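Local coordinates for protein rhamnosidase B (Bacillus sp., PDB 2OKX) that hydrolyses alpha-L-rhamnosides to release L-rhamnose, as an inverting exo-acting glycoside hydrolase of family 78, at residues D194-T199 against S529-A534; A247-L252 against T325-A330; D563-C568 against E595-C600. All blocks are in the same frame, centred on the assembly; numbering follows the deposited sequence.

Contacts 1 and 3 adjoin near the chain's centre in space, their centres 17 and 12 Å from it and 10 Å apart, whereas contact 2 lies far off, its centre 51 Å from that of contact 1 and on the opposite side of the chain's centre. Contact 2 falls along the chain between the two halves of contact 1, in a beta sheet of the D2 region, and contact 3 follows both. Helix 595-603 ties contact 1 to contact 3: D194 forms a salt bridge with R599, and P196 and Y531 pack on E595. Loops from beta-rich regions thus rest against the helical six-hairpin glycosidase region, while contact 2 joins two strands within a remote sheet.

Contact 1 (D194-T199 against S529-A534); sequences DIPFLT and STYPVA
T199 and T530 join two irregular loop segments, 194-199 and 529-534, whose touching parts run 127° apart; neither is a regular strand, and their backbones come nearest at L198-Y531 and T199-S529. T199 N donates to T530 O at 2.8 Å, with a nearly straight N-H...O angle of 174° and the donor almost in line with the carbonyl bond. In return, T530 N donates to T199 OG1 at 3.0 Å. The hydroxyl stands between its own backbone N and carbonyl carbon (chi1 69°), and from there it serves as the acceptor that a main-chain carbonyl would provide in a regular sheet. The other branch, CG2, faces P532, 3.7 Å from its CA. T530 turns its own hydroxyl back on its segment, where OG1 donates to Y531 O from above the carbonyl plane.

Beyond this bonded pair the contact is largely apolar, though S529 OG comes within 3.0 Å of T199 O. L198 brings CD2 to 3.7 Å from Y531 CA. The Y531 side chain starts away from 194-199, yet its ring end comes back to it: I195 CB meets CE2 at 3.8 Å, with CG2 of the same isoleucine in the ring plane at the edge. P196 crosses Y531 at about a right angle, its CD only 3.3 Å from Y531 OH. The two prolines touch through their ring corners, P196 CG to P532 CG at 3.6 Å, and P532 CD covers one face of the Y531 ring toward its rim.

Strands 201-203 and 520-528 pair antiparallel, and the contact prolongs their meeting into the adjoining loops. I195 and Y531 also reach helix 595-603, packing on R599 and I596 respectively, while F197 stacks on Y76 of strand 70-77.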
ATOM      1  N   ASP A 194       0.725   4.293 -19.666  1.00 22.82           N
ATOM      2  CA  ASP A 194       0.737   2.979 -20.308  1.00 22.85           C
ATOM      3  C   ASP A 194      -0.335   1.978 -19.860  1.00 23.09           C
ATOM      4  O   ASP A 194      -0.138   0.763 -19.948  1.00 22.39           O
ATOM      5  CB  ASP A 194       2.132   2.340 -20.192  1.00 23.36           C
ATOM      6  CG  ASP A 194       2.663   2.325 -18.769  1.00 25.89           C
ATOM      7  OD1 ASP A 194       3.721   1.704 -18.540  1.00 25.64           O
ATOM      8  OD2 ASP A 194       2.031   2.932 -17.881  1.00 25.60           O
ATOM      9  N   ILE A 195      -1.464   2.493 -19.380  1.00 22.19           N
ATOM     10  CA  ILE A 195      -2.597   1.662 -18.968  1.00 21.82           C
ATOM     11  C   ILE A 195      -3.866   2.490 -19.103  1.00 22.94           C
ATOM     12  O   ILE A 195      -3.814   3.717 -19.136  1.00 22.99           O
ATOM     13  CB  ILE A 195      -2.525   1.199 -17.484  1.00 20.76           C
ATOM     14  CG1 ILE A 195      -2.273   2.400 -16.568  1.00 20.62           C
ATOM     15  CG2 ILE A 195      -1.487   0.114 -17.313  1.00 19.73           C
ATOM     16  CD1 ILE A 195      -2.652   2.148 -15.117  1.00 20.81           C
ATOM     17  N   PRO A 196      -5.027   1.827 -19.200  1.00 23.30           N
ATOM     18  CA  PRO A 196      -6.278   2.578 -19.319  1.00 21.70           C
ATOM     19  C   PRO A 196      -6.544   3.290 -17.997  1.00 20.71           C
ATOM     20  O   PRO A 196      -5.765   3.153 -17.053  1.00 18.25           O
ATOM     21  CB  PRO A 196      -7.306   1.489 -19.623  1.00 23.61           C
ATOM     22  CG  PRO A 196      -6.737   0.284 -18.937  1.00 24.50           C
ATOM     23  CD  PRO A 196      -5.267   0.376 -19.278  1.00 22.03           C
ATOM     24  N   PHE A 197      -7.635   4.048 -17.927  1.00 20.02           N
ATOM     25  CA  PHE A 197      -7.970   4.776 -16.712  1.00 19.81           C
ATOM     26  C   PHE A 197      -8.604   3.885 -15.648  1.00 20.42           C
ATOM     27  O   PHE A 197      -9.186   2.847 -15.955  1.00 19.99           O
ATOM     28  CB  PHE A 197      -8.902   5.946 -17.041  1.00 21.39           C
ATOM     29  CG  PHE A 197      -8.219   7.076 -17.773  1.00 22.35           C
ATOM     30  CD1 PHE A 197      -7.166   7.767 -17.183  1.00 22.46           C
ATOM     31  CD2 PHE A 197      -8.626   7.444 -19.051  1.00 23.08           C
ATOM     32  CE1 PHE A 197      -6.524   8.810 -17.853  1.00 23.68           C
ATOM     33  CE2 PHE A 197      -7.992   8.487 -19.730  1.00 24.94           C
ATOM     34  CZ  PHE A 197      -6.938   9.171 -19.126  1.00 23.34           C
ATOM     35  N   LEU A 198      -8.481   4.300 -14.392  1.00 19.05           N
ATOM     36  CA  LEU A 198      -9.038   3.537 -13.284  1.00 20.02           C
ATOM     37  C   LEU A 198     -10.545   3.737 -13.201  1.00 20.20           C
ATOM     38  O   LEU A 198     -11.103   4.667 -13.787  1.00 19.91           O
ATOM     39  CB  LEU A 198      -8.395   3.961 -11.957  1.00 19.41           C
ATOM     40  CG  LEU A 198      -6.865   3.876 -11.831  1.00 20.75           C
ATOM     41  CD1 LEU A 198      -6.469   4.059 -10.368  1.00 19.41           C
ATOM     42  CD2 LEU A 198      -6.370   2.529 -12.339  1.00 19.23           C
ATOM     43  N   THR A 199     -11.205   2.849 -12.471  1.00 19.83           N
ATOM     44  CA  THR A 199     -12.642   2.946 -12.296  1.00 18.50           C
ATOM     45  C   THR A 199     -12.891   3.934 -11.171  1.00 18.55           C
ATOM     46  O   THR A 199     -11.972   4.366 -10.488  1.00 17.77           O
ATOM     47  CB  THR A 199     -13.257   1.613 -11.820  1.00 18.00           C
ATOM     48  OG1 THR A 199     -12.835   1.366 -10.474  1.00 18.63           O
ATOM     49  CG2 THR A 199     -12.817   0.458 -12.692  1.00 18.16           C
ATOM     50  N   SER A 529     -12.214   2.719  -6.326  1.00 17.53           N
ATOM     51  CA  SER A 529     -11.381   2.929  -7.503  1.00 18.14           C
ATOM     52  C   SER A 529     -10.310   1.857  -7.650  1.00 17.40           C
ATOM     53  O   SER A 529      -9.474   1.689  -6.767  1.00 17.90           O
ATOM     54  CB  SER A 529     -10.709   4.305  -7.421  1.00 19.10           C
ATOM     55  OG  SER A 529      -9.782   4.482  -8.481  1.00 19.38           O
ATOM     56  N   THR A 530     -10.338   1.135  -8.768  1.00 16.95           N
ATOM     57  CA  THR A 530      -9.347   0.098  -9.030  1.00 16.72           C
ATOM     58  C   THR A 530      -9.026   0.068 -10.514  1.00 16.07           C
ATOM     59  O   THR A 530      -9.628   0.785 -11.310  1.00 16.38           O
ATOM     60  CB  THR A 530      -9.866  -1.314  -8.664  1.00 17.79           C
ATOM     61  OG1 THR A 530     -10.841  -1.726  -9.632  1.00 16.49           O
ATOM     62  CG2 THR A 530     -10.512  -1.318  -7.280  1.00 16.85           C
ATOM     63  N   TYR A 531      -8.068  -0.773 -10.882  1.00 17.65           N
ATOM     64  CA  TYR A 531      -7.715  -0.939 -12.278  1.00 17.40           C
ATOM     65  C   TYR A 531      -9.011  -1.465 -12.895  1.00 18.17           C
ATOM     66  O   TYR A 531      -9.778  -2.150 -12.223  1.00 17.43           O
ATOM     67  CB  TYR A 531      -6.590  -1.970 -12.413  1.00 17.73           C
ATOM     68  CG  TYR A 531      -6.068  -2.126 -13.821  1.00 19.71           C
ATOM     69  CD1 TYR A 531      -6.635  -3.049 -14.702  1.00 18.79           C
ATOM     70  CD2 TYR A 531      -5.025  -1.322 -14.286  1.00 19.00           C
ATOM     71  CE1 TYR A 531      -6.175  -3.169 -16.010  1.00 20.39           C
ATOM     72  CE2 TYR A 531      -4.560  -1.427 -15.592  1.00 20.08           C
ATOM     73  CZ  TYR A 531      -5.137  -2.352 -16.448  1.00 21.39           C
ATOM     74  OH  TYR A 531      -4.667  -2.464 -17.736  1.00 22.01           O
ATOM     75  N   PRO A 532      -9.284  -1.137 -14.170  1.00 16.36           N
ATOM     76  CA  PRO A 532     -10.516  -1.614 -14.804  1.00 18.54           C
ATOM     77  C   PRO A 532     -10.549  -3.126 -15.008  1.00 20.76           C
ATOM     78  O   PRO A 532      -9.980  -3.645 -15.965  1.00 22.01           O
ATOM     79  CB  PRO A 532     -10.549  -0.842 -16.122  1.00 18.25           C
ATOM     80  CG  PRO A 532      -9.093  -0.682 -16.446  1.00 16.03           C
ATOM     81  CD  PRO A 532      -8.496  -0.311 -15.104  1.00 16.38           C
ATOM     82  N   VAL A 533     -11.216  -3.829 -14.097  1.00 20.56           N
ATOM     83  CA  VAL A 533     -11.329  -5.278 -14.189  1.00 20.74           C
ATOM     84  C   VAL A 533     -12.790  -5.705 -14.202  1.00 20.87           C
ATOM     85  O   VAL A 533     -13.624  -5.130 -13.498  1.00 22.27           O
ATOM     86  CB  VAL A 533     -10.641  -5.988 -12.993  1.00 20.92           C
ATOM     87  CG1 VAL A 533      -9.141  -5.769 -13.043  1.00 21.01           C
ATOM     88  CG2 VAL A 533     -11.218  -5.467 -11.677  1.00 20.61           C
ATOM     89  N   ALA A 534     -13.096  -6.705 -15.019  1.00 19.25           N
ATOM     90  CA  ALA A 534     -14.442  -7.249 -15.097  1.00 19.50           C
ATOM     91  C   ALA A 534     -14.312  -8.683 -14.588  1.00 17.90           C
ATOM     92  O   ALA A 534     -13.247  -9.286 -14.693  1.00 15.64           O
ATOM     93  CB  ALA A 534     -14.953  -7.229 -16.537  1.00 20.01           C
TER

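Contact 2 (A247-L252 against T325-A330); sequences ATILTL and TLRSPA
I249 O accepts from two donors, R327 N at 3.3 Å, in the carbonyl plane on a lone pair, and a water at 2.7 Å. That water also hydrogen-bonds T251 OG1, and more weakly T325 OG1. I249 N donates back to R327 O at 2.9 Å, and T251 pairs with T325 through two further backbone bonds. Two hydrogen-bonded pairs thus flank the non-hydrogen-bonded pair L250-L326 in an antiparallel ladder whose strand axes are 151° apart.

R327 sets CG between its backbone N and carbonyl carbon (chi1 73°), and the chain then runs extended to NE. I249 CG2 lies 3.6 Å above one face of the guanidinium, offset toward its rim, while NH2 is held in a salt bridge with E298. On the other sheet face L250 CD1 meets L326 CD1 at 3.6 Å.

P329 closes the end of the contact, its CD 3.5 Å from A247 O, and its CG also reaches A247 CB and I249 CG1. An alanine here would probably open a gap beside A247 and I249, since CG and CD make these contacts. S328 OG accepts from A330 N, an ST turn.

Strand 240-252 has 297-309 along its other edge; beyond 324-327, on the same edge, A247 pairs with A338 of strand 338-340, where P329 also packs.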
ATOM      1  N   ALA A 247      10.009  17.913  24.281  1.00 26.07           N
ATOM      2  CA  ALA A 247       9.841  18.551  25.579  1.00 26.04           C
ATOM      3  C   ALA A 247       8.771  19.629  25.587  1.00 25.95           C
ATOM      4  O   ALA A 247       8.597  20.361  24.611  1.00 25.90           O
ATOM      5  CB  ALA A 247      11.169  19.136  26.043  1.00 26.08           C
ATOM      6  N   THR A 248       8.060  19.715  26.704  1.00 26.46           N
ATOM      7  CA  THR A 248       7.016  20.709  26.874  1.00 28.43           C
ATOM      8  C   THR A 248       6.820  20.977  28.360  1.00 28.68           C
ATOM      9  O   THR A 248       7.087  20.115  29.204  1.00 27.63           O
ATOM     10  CB  THR A 248       5.668  20.231  26.286  1.00 28.31           C
ATOM     11  OG1 THR A 248       4.748  21.331  26.243  1.00 29.25           O
ATOM     12  CG2 THR A 248       5.074  19.121  27.146  1.00 27.36           C
ATOM     13  N   ILE A 249       6.357  22.182  28.672  1.00 30.08           N
ATOM     14  CA  ILE A 249       6.098  22.556  30.054  1.00 31.34           C
ATOM     15  C   ILE A 249       4.606  22.410  30.313  1.00 30.52           C
ATOM     16  O   ILE A 249       3.790  23.071  29.670  1.00 31.07           O
ATOM     17  CB  ILE A 249       6.505  24.017  30.337  1.00 33.15           C
ATOM     18  CG1 ILE A 249       7.992  24.213  30.045  1.00 34.64           C
ATOM     19  CG2 ILE A 249       6.202  24.366  31.786  1.00 33.52           C
ATOM     20  CD1 ILE A 249       8.896  23.373  30.920  1.00 37.54           C
ATOM     21  N   LEU A 250       4.257  21.534  31.246  1.00 31.62           N
ATOM     22  CA  LEU A 250       2.868  21.293  31.610  1.00 33.47           C
ATOM     23  C   LEU A 250       2.542  22.107  32.855  1.00 34.76           C
ATOM     24  O   LEU A 250       3.137  21.895  33.909  1.00 35.25           O
ATOM     25  CB  LEU A 250       2.652  19.805  31.901  1.00 34.06           C
ATOM     26  CG  LEU A 250       1.308  19.392  32.501  1.00 33.97           C
ATOM     27  CD1 LEU A 250       0.188  19.740  31.542  1.00 34.99           C
ATOM     28  CD2 LEU A 250       1.314  17.897  32.790  1.00 36.41           C
ATOM     29  N   THR A 251       1.595  23.033  32.732  1.00 36.08           N
ATOM     30  CA  THR A 251       1.212  23.873  33.860  1.00 36.67           C
ATOM     31  C   THR A 251      -0.211  23.593  34.315  1.00 37.96           C
ATOM     32  O   THR A 251      -1.158  23.715  33.534  1.00 37.04           O
ATOM     33  CB  THR A 251       1.312  25.368  33.505  1.00 37.15           C
ATOM     34  OG1 THR A 251       2.629  25.661  33.028  1.00 37.77           O
ATOM     35  CG2 THR A 251       1.030  26.224  34.730  1.00 39.77           C
ATOM     36  N   LEU A 252      -0.351  23.213  35.581  1.00 38.95           N
ATOM     37  CA  LEU A 252      -1.657  22.930  36.165  1.00 41.87           C
ATOM     38  C   LEU A 252      -2.117  24.106  37.018  1.00 44.86           C
ATOM     39  O   LEU A 252      -1.387  24.563  37.899  1.00 44.34           O
ATOM     40  CB  LEU A 252      -1.600  21.677  37.038  1.00 41.62           C
ATOM     41  CG  LEU A 252      -1.666  20.314  36.351  1.00 42.34           C
ATOM     42  CD1 LEU A 252      -1.690  19.219  37.406  1.00 42.02           C
ATOM     43  CD2 LEU A 252      -2.917  20.237  35.490  1.00 43.00           C
ATOM     44  N   THR A 325      -2.145  23.973  30.772  1.00 34.80           N
ATOM     45  CA  THR A 325      -1.645  24.638  29.580  1.00 35.09           C
ATOM     46  C   THR A 325      -0.319  23.994  29.197  1.00 34.35           C
ATOM     47  O   THR A 325       0.278  23.263  29.987  1.00 32.95           O
ATOM     48  CB  THR A 325      -1.412  26.151  29.816  1.00 36.73           C
ATOM     49  OG1 THR A 325      -0.322  26.337  30.729  1.00 38.55           O
ATOM     50  CG2 THR A 325      -2.661  26.795  30.392  1.00 36.75           C
ATOM     51  N   LEU A 326       0.131  24.270  27.981  1.00 34.15           N
ATOM     52  CA  LEU A 326       1.385  23.732  27.479  1.00 34.42           C
ATOM     53  C   LEU A 326       2.156  24.819  26.757  1.00 34.04           C
ATOM     54  O   LEU A 326       1.567  25.666  26.083  1.00 35.64           O
ATOM     55  CB  LEU A 326       1.124  22.585  26.494  1.00 35.28           C
ATOM     56  CG  LEU A 326       1.148  21.130  26.968  1.00 37.78           C
ATOM     57  CD1 LEU A 326       0.177  20.919  28.115  1.00 38.12           C
ATOM     58  CD2 LEU A 326       0.799  20.226  25.787  1.00 38.33           C
ATOM     59  N   ARG A 327       3.475  24.801  26.895  1.00 32.51           N
ATOM     60  CA  ARG A 327       4.296  25.771  26.194  1.00 33.17           C
ATOM     61  C   ARG A 327       5.676  25.197  25.949  1.00 30.61           C
ATOM     62  O   ARG A 327       6.154  24.356  26.706  1.00 30.05           O
ATOM     63  CB  ARG A 327       4.394  27.093  26.968  1.00 35.23           C
ATOM     64  CG  ARG A 327       5.256  27.078  28.213  1.00 37.51           C
ATOM     65  CD  ARG A 327       5.558  28.521  28.637  1.00 41.70           C
ATOM     66  NE  ARG A 327       6.368  28.595  29.848  1.00 41.21           N
ATOM     67  CZ  ARG A 327       5.939  28.231  31.051  1.00 43.01           C
ATOM     68  NH1 ARG A 327       4.705  27.769  31.205  1.00 41.50           N
ATOM     69  NH2 ARG A 327       6.747  28.322  32.098  1.00 43.20           N
ATOM     70  N   SER A 328       6.299  25.648  24.869  1.00 30.76           N
ATOM     71  CA  SER A 328       7.624  25.190  24.485  1.00 31.81           C
ATOM     72  C   SER A 328       8.709  25.785  25.365  1.00 33.59           C
ATOM     73  O   SER A 328       8.634  26.952  25.752  1.00 34.00           O
ATOM     74  CB  SER A 328       7.900  25.570  23.031  1.00 33.41           C
ATOM     75  OG  SER A 328       9.250  25.316  22.687  1.00 36.13           O
ATOM     76  N   PRO A 329       9.730  24.985  25.705  1.00 33.73           N
ATOM     77  CA  PRO A 329      10.821  25.487  26.544  1.00 33.79           C
ATOM     78  C   PRO A 329      11.703  26.399  25.699  1.00 32.94           C
ATOM     79  O   PRO A 329      12.586  27.082  26.214  1.00 34.30           O
ATOM     80  CB  PRO A 329      11.555  24.214  26.966  1.00 33.44           C
ATOM     81  CG  PRO A 329      10.503  23.140  26.846  1.00 35.54           C
ATOM     82  CD  PRO A 329       9.806  23.522  25.574  1.00 33.84           C
ATOM     83  N   ALA A 330      11.456  26.397  24.393  1.00 32.66           N
ATOM     84  CA  ALA A 330      12.227  27.215  23.466  1.00 32.90           C
ATOM     85  C   ALA A 330      11.455  28.466  23.072  1.00 32.85           C
ATOM     86  O   ALA A 330      10.392  28.750  23.622  1.00 33.43           O
ATOM     87  CB  ALA A 330      12.577  26.407  22.225  1.00 32.44           C
TER
HETATM   88  O   HOH W   1       2.905  25.574  30.366  1.00 34.41           O

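Contact 3 (D563-C568 against E595-C600); sequences DTFVDC and EIVERC
I596 stands over the F565 ring almost squarely: its CD1 is 4.2 Å from the ring centroid and 5° off the normal, a CH-pi contact over the centre of one face. CG1 of the isoleucine is anti to the backbone N, and the extended chain carries the methyl out from the helix. V597 takes the edge of the same ring, with CG2 in its plane and 3.7 Å from CE1. C600 approaches obliquely, and its sulfur meets F565 in two ways. It makes a sulfur-aromatic contact, and it accepts from F565 N at 3.4 Å along a nearly straight line (N-H...S 164°). T564 CB closes on the same SG at 3.6 Å.

At the other end of the contact R599, extended from CG to NE, takes hold of D563 side-on. NE donates to D563 O at 2.8 Å, the oxygen in the guanidinium plane but the donor well above the carbonyl plane. D563 OD1 receives R599 NH2 on its anti lone pair at 3.1 Å, a salt bridge. The carboxylate and guanidinium planes are 43° apart, a twisted grip on one backbone and one carboxylate oxygen. D563 OD1 also forms a salt bridge with R65, its strongest polar partner. The backbone O of R65 accepts from R599 NH2, R599 NH1 forms a salt bridge with D194, and F72 makes a cation-pi contact with R599.

Segment 563-568 links helix 544-559 to helix 577-590, and its partner helix 595-603 comes next, consistent with the (alpha/alpha)6 barrel of the six-hairpin glycosidases. Helix 577-590 meets both sides, F565 packing on E583 and V597 on N587 and Y588.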
ATOM      1  N   ASP A 563      -3.087   1.740 -10.306  1.00 20.90           N
ATOM      2  CA  ASP A 563      -2.400   2.048 -11.559  1.00 21.64           C
ATOM      3  C   ASP A 563      -1.272   1.022 -11.705  1.00 22.08           C
ATOM      4  O   ASP A 563      -0.691   0.851 -12.780  1.00 22.93           O
ATOM      5  CB  ASP A 563      -1.840   3.470 -11.529  1.00 22.74           C
ATOM      6  CG  ASP A 563      -0.896   3.693 -10.375  1.00 23.02           C
ATOM      7  OD1 ASP A 563       0.324   3.810 -10.622  1.00 23.97           O
ATOM      8  OD2 ASP A 563      -1.375   3.740  -9.221  1.00 23.43           O
ATOM      9  N   THR A 564      -0.974   0.346 -10.599  1.00 20.24           N
ATOM     10  CA  THR A 564       0.030  -0.715 -10.552  1.00 20.03           C
ATOM     11  C   THR A 564      -0.499  -1.702  -9.521  1.00 20.12           C
ATOM     12  O   THR A 564      -1.450  -1.395  -8.801  1.00 18.41           O
ATOM     13  CB  THR A 564       1.399  -0.232 -10.015  1.00 21.58           C
ATOM     14  OG1 THR A 564       1.245   0.208  -8.659  1.00 21.52           O
ATOM     15  CG2 THR A 564       1.957   0.903 -10.863  1.00 19.93           C
ATOM     16  N   PHE A 565       0.090  -2.891  -9.457  1.00 19.39           N
ATOM     17  CA  PHE A 565      -0.316  -3.836  -8.427  1.00 19.03           C
ATOM     18  C   PHE A 565       0.218  -3.179  -7.158  1.00 20.09           C
ATOM     19  O   PHE A 565       1.196  -2.431  -7.219  1.00 19.91           O
ATOM     20  CB  PHE A 565       0.384  -5.190  -8.604  1.00 18.22           C
ATOM     21  CG  PHE A 565      -0.170  -6.024  -9.721  1.00 20.02           C
ATOM     22  CD1 PHE A 565       0.572  -6.245 -10.876  1.00 20.31           C
ATOM     23  CD2 PHE A 565      -1.430  -6.602  -9.612  1.00 20.96           C
ATOM     24  CE1 PHE A 565       0.065  -7.033 -11.912  1.00 20.95           C
ATOM     25  CE2 PHE A 565      -1.948  -7.393 -10.640  1.00 19.95           C
ATOM     26  CZ  PHE A 565      -1.196  -7.608 -11.793  1.00 21.66           C
ATOM     27  N   VAL A 566      -0.417  -3.427  -6.019  1.00 17.67           N
ATOM     28  CA  VAL A 566       0.070  -2.872  -4.761  1.00 17.50           C
ATOM     29  C   VAL A 566       0.010  -3.972  -3.716  1.00 18.26           C
ATOM     30  O   VAL A 566      -0.713  -4.958  -3.883  1.00 19.35           O
ATOM     31  CB  VAL A 566      -0.762  -1.647  -4.273  1.00 18.75           C
ATOM     32  CG1 VAL A 566      -0.606  -0.493  -5.242  1.00 18.74           C
ATOM     33  CG2 VAL A 566      -2.225  -2.022  -4.119  1.00 19.27           C
ATOM     34  N   ASP A 567       0.793  -3.826  -2.655  1.00 17.26           N
ATOM     35  CA  ASP A 567       0.809  -4.820  -1.592  1.00 18.23           C
ATOM     36  C   ASP A 567      -0.541  -4.844  -0.878  1.00 18.70           C
ATOM     37  O   ASP A 567      -1.090  -5.913  -0.614  1.00 18.47           O
ATOM     38  CB  ASP A 567       1.945  -4.519  -0.597  1.00 17.44           C
ATOM     39  CG  ASP A 567       1.842  -3.128   0.025  1.00 20.17           C
ATOM     40  OD1 ASP A 567       1.371  -2.197  -0.661  1.00 20.52           O
ATOM     41  OD2 ASP A 567       2.258  -2.960   1.195  1.00 18.94           O
ATOM     42  N   CYS A 568      -1.075  -3.663  -0.579  1.00 17.67           N
ATOM     43  CA  CYS A 568      -2.362  -3.548   0.098  1.00 18.68           C
ATOM     44  C   CYS A 568      -2.978  -2.166  -0.131  1.00 19.27           C
ATOM     45  O   CYS A 568      -2.284  -1.217  -0.488  1.00 19.78           O
ATOM     46  CB  CYS A 568      -2.201  -3.803   1.603  1.00 18.13           C
ATOM     47  SG  CYS A 568      -1.059  -2.676   2.449  1.00 21.59           S
ATOM     48  N   GLU A 595      -2.077  -5.395 -19.490  1.00 20.44           N
ATOM     49  CA  GLU A 595      -1.379  -4.116 -19.539  1.00 23.65           C
ATOM     50  C   GLU A 595      -0.814  -3.675 -18.196  1.00 22.77           C
ATOM     51  O   GLU A 595       0.288  -3.141 -18.137  1.00 20.62           O
ATOM     52  CB  GLU A 595      -2.284  -3.026 -20.123  1.00 27.13           C
ATOM     53  CG  GLU A 595      -2.596  -3.230 -21.602  1.00 33.36           C
ATOM     54  CD  GLU A 595      -3.189  -1.996 -22.258  1.00 38.88           C
ATOM     55  OE1 GLU A 595      -3.590  -2.085 -23.438  1.00 44.67           O
ATOM     56  OE2 GLU A 595      -3.247  -0.934 -21.604  1.00 42.96           O
ATOM     57  N   ILE A 596      -1.556  -3.907 -17.117  1.00 20.03           N
ATOM     58  CA  ILE A 596      -1.073  -3.523 -15.802  1.00 19.53           C
ATOM     59  C   ILE A 596       0.181  -4.329 -15.452  1.00 18.60           C
ATOM     60  O   ILE A 596       1.104  -3.819 -14.828  1.00 19.51           O
ATOM     61  CB  ILE A 596      -2.162  -3.741 -14.718  1.00 21.00           C
ATOM     62  CG1 ILE A 596      -1.620  -3.343 -13.343  1.00 19.75           C
ATOM     63  CG2 ILE A 596      -2.626  -5.193 -14.723  1.00 21.34           C
ATOM     64  CD1 ILE A 596      -2.647  -3.448 -12.214  1.00 19.06           C
ATOM     65  N   VAL A 597       0.221  -5.589 -15.868  1.00 19.89           N
ATOM     66  CA  VAL A 597       1.375  -6.423 -15.578  1.00 19.16           C
ATOM     67  C   VAL A 597       2.619  -5.889 -16.290  1.00 21.02           C
ATOM     68  O   VAL A 597       3.662  -5.705 -15.663  1.00 19.99           O
ATOM     69  CB  VAL A 597       1.138  -7.890 -16.002  1.00 19.61           C
ATOM     70  CG1 VAL A 597       2.366  -8.718 -15.687  1.00 18.30           C
ATOM     71  CG2 VAL A 597      -0.091  -8.452 -15.279  1.00 19.21           C
ATOM     72  N   GLU A 598       2.517  -5.629 -17.590  1.00 20.97           N
ATOM     73  CA  GLU A 598       3.677  -5.120 -18.313  1.00 23.98           C
ATOM     74  C   GLU A 598       4.119  -3.768 -17.760  1.00 23.25           C
ATOM     75  O   GLU A 598       5.317  -3.507 -17.629  1.00 24.07           O
ATOM     76  CB  GLU A 598       3.398  -4.993 -19.813  1.00 26.03           C
ATOM     77  CG  GLU A 598       4.639  -4.520 -20.569  1.00 31.71           C
ATOM     78  CD  GLU A 598       4.493  -4.543 -22.073  1.00 34.00           C
ATOM     79  OE1 GLU A 598       5.369  -3.961 -22.745  1.00 36.82           O
ATOM     80  OE2 GLU A 598       3.522  -5.141 -22.585  1.00 37.12           O
ATOM     81  N   ARG A 599       3.157  -2.910 -17.435  1.00 22.83           N
ATOM     82  CA  ARG A 599       3.483  -1.597 -16.880  1.00 22.57           C
ATOM     83  C   ARG A 599       4.348  -1.765 -15.638  1.00 22.77           C
ATOM     84  O   ARG A 599       5.349  -1.077 -15.475  1.00 24.67           O
ATOM     85  CB  ARG A 599       2.208  -0.823 -16.516  1.00 22.39           C
ATOM     86  CG  ARG A 599       2.468   0.397 -15.631  1.00 22.17           C
ATOM     87  CD  ARG A 599       1.212   1.218 -15.367  1.00 20.62           C
ATOM     88  NE  ARG A 599       1.381   2.066 -14.188  1.00 22.93           N
ATOM     89  CZ  ARG A 599       2.220   3.095 -14.107  1.00 22.87           C
ATOM     90  NH1 ARG A 599       2.974   3.424 -15.151  1.00 21.24           N
ATOM     91  NH2 ARG A 599       2.328   3.770 -12.968  1.00 20.21           N
ATOM     92  N   CYS A 600       3.964  -2.689 -14.766  1.00 21.52           N
ATOM     93  CA  CYS A 600       4.719  -2.926 -13.544  1.00 21.82           C
ATOM     94  C   CYS A 600       6.107  -3.489 -13.820  1.00 22.07           C
ATOM     95  O   CYS A 600       7.089  -3.045 -13.222  1.00 21.35           O
ATOM     96  CB  CYS A 600       3.947  -3.870 -12.619  1.00 21.40           C
ATOM     97  SG  CYS A 600       2.453  -3.109 -11.924  1.00 24.90           S
TER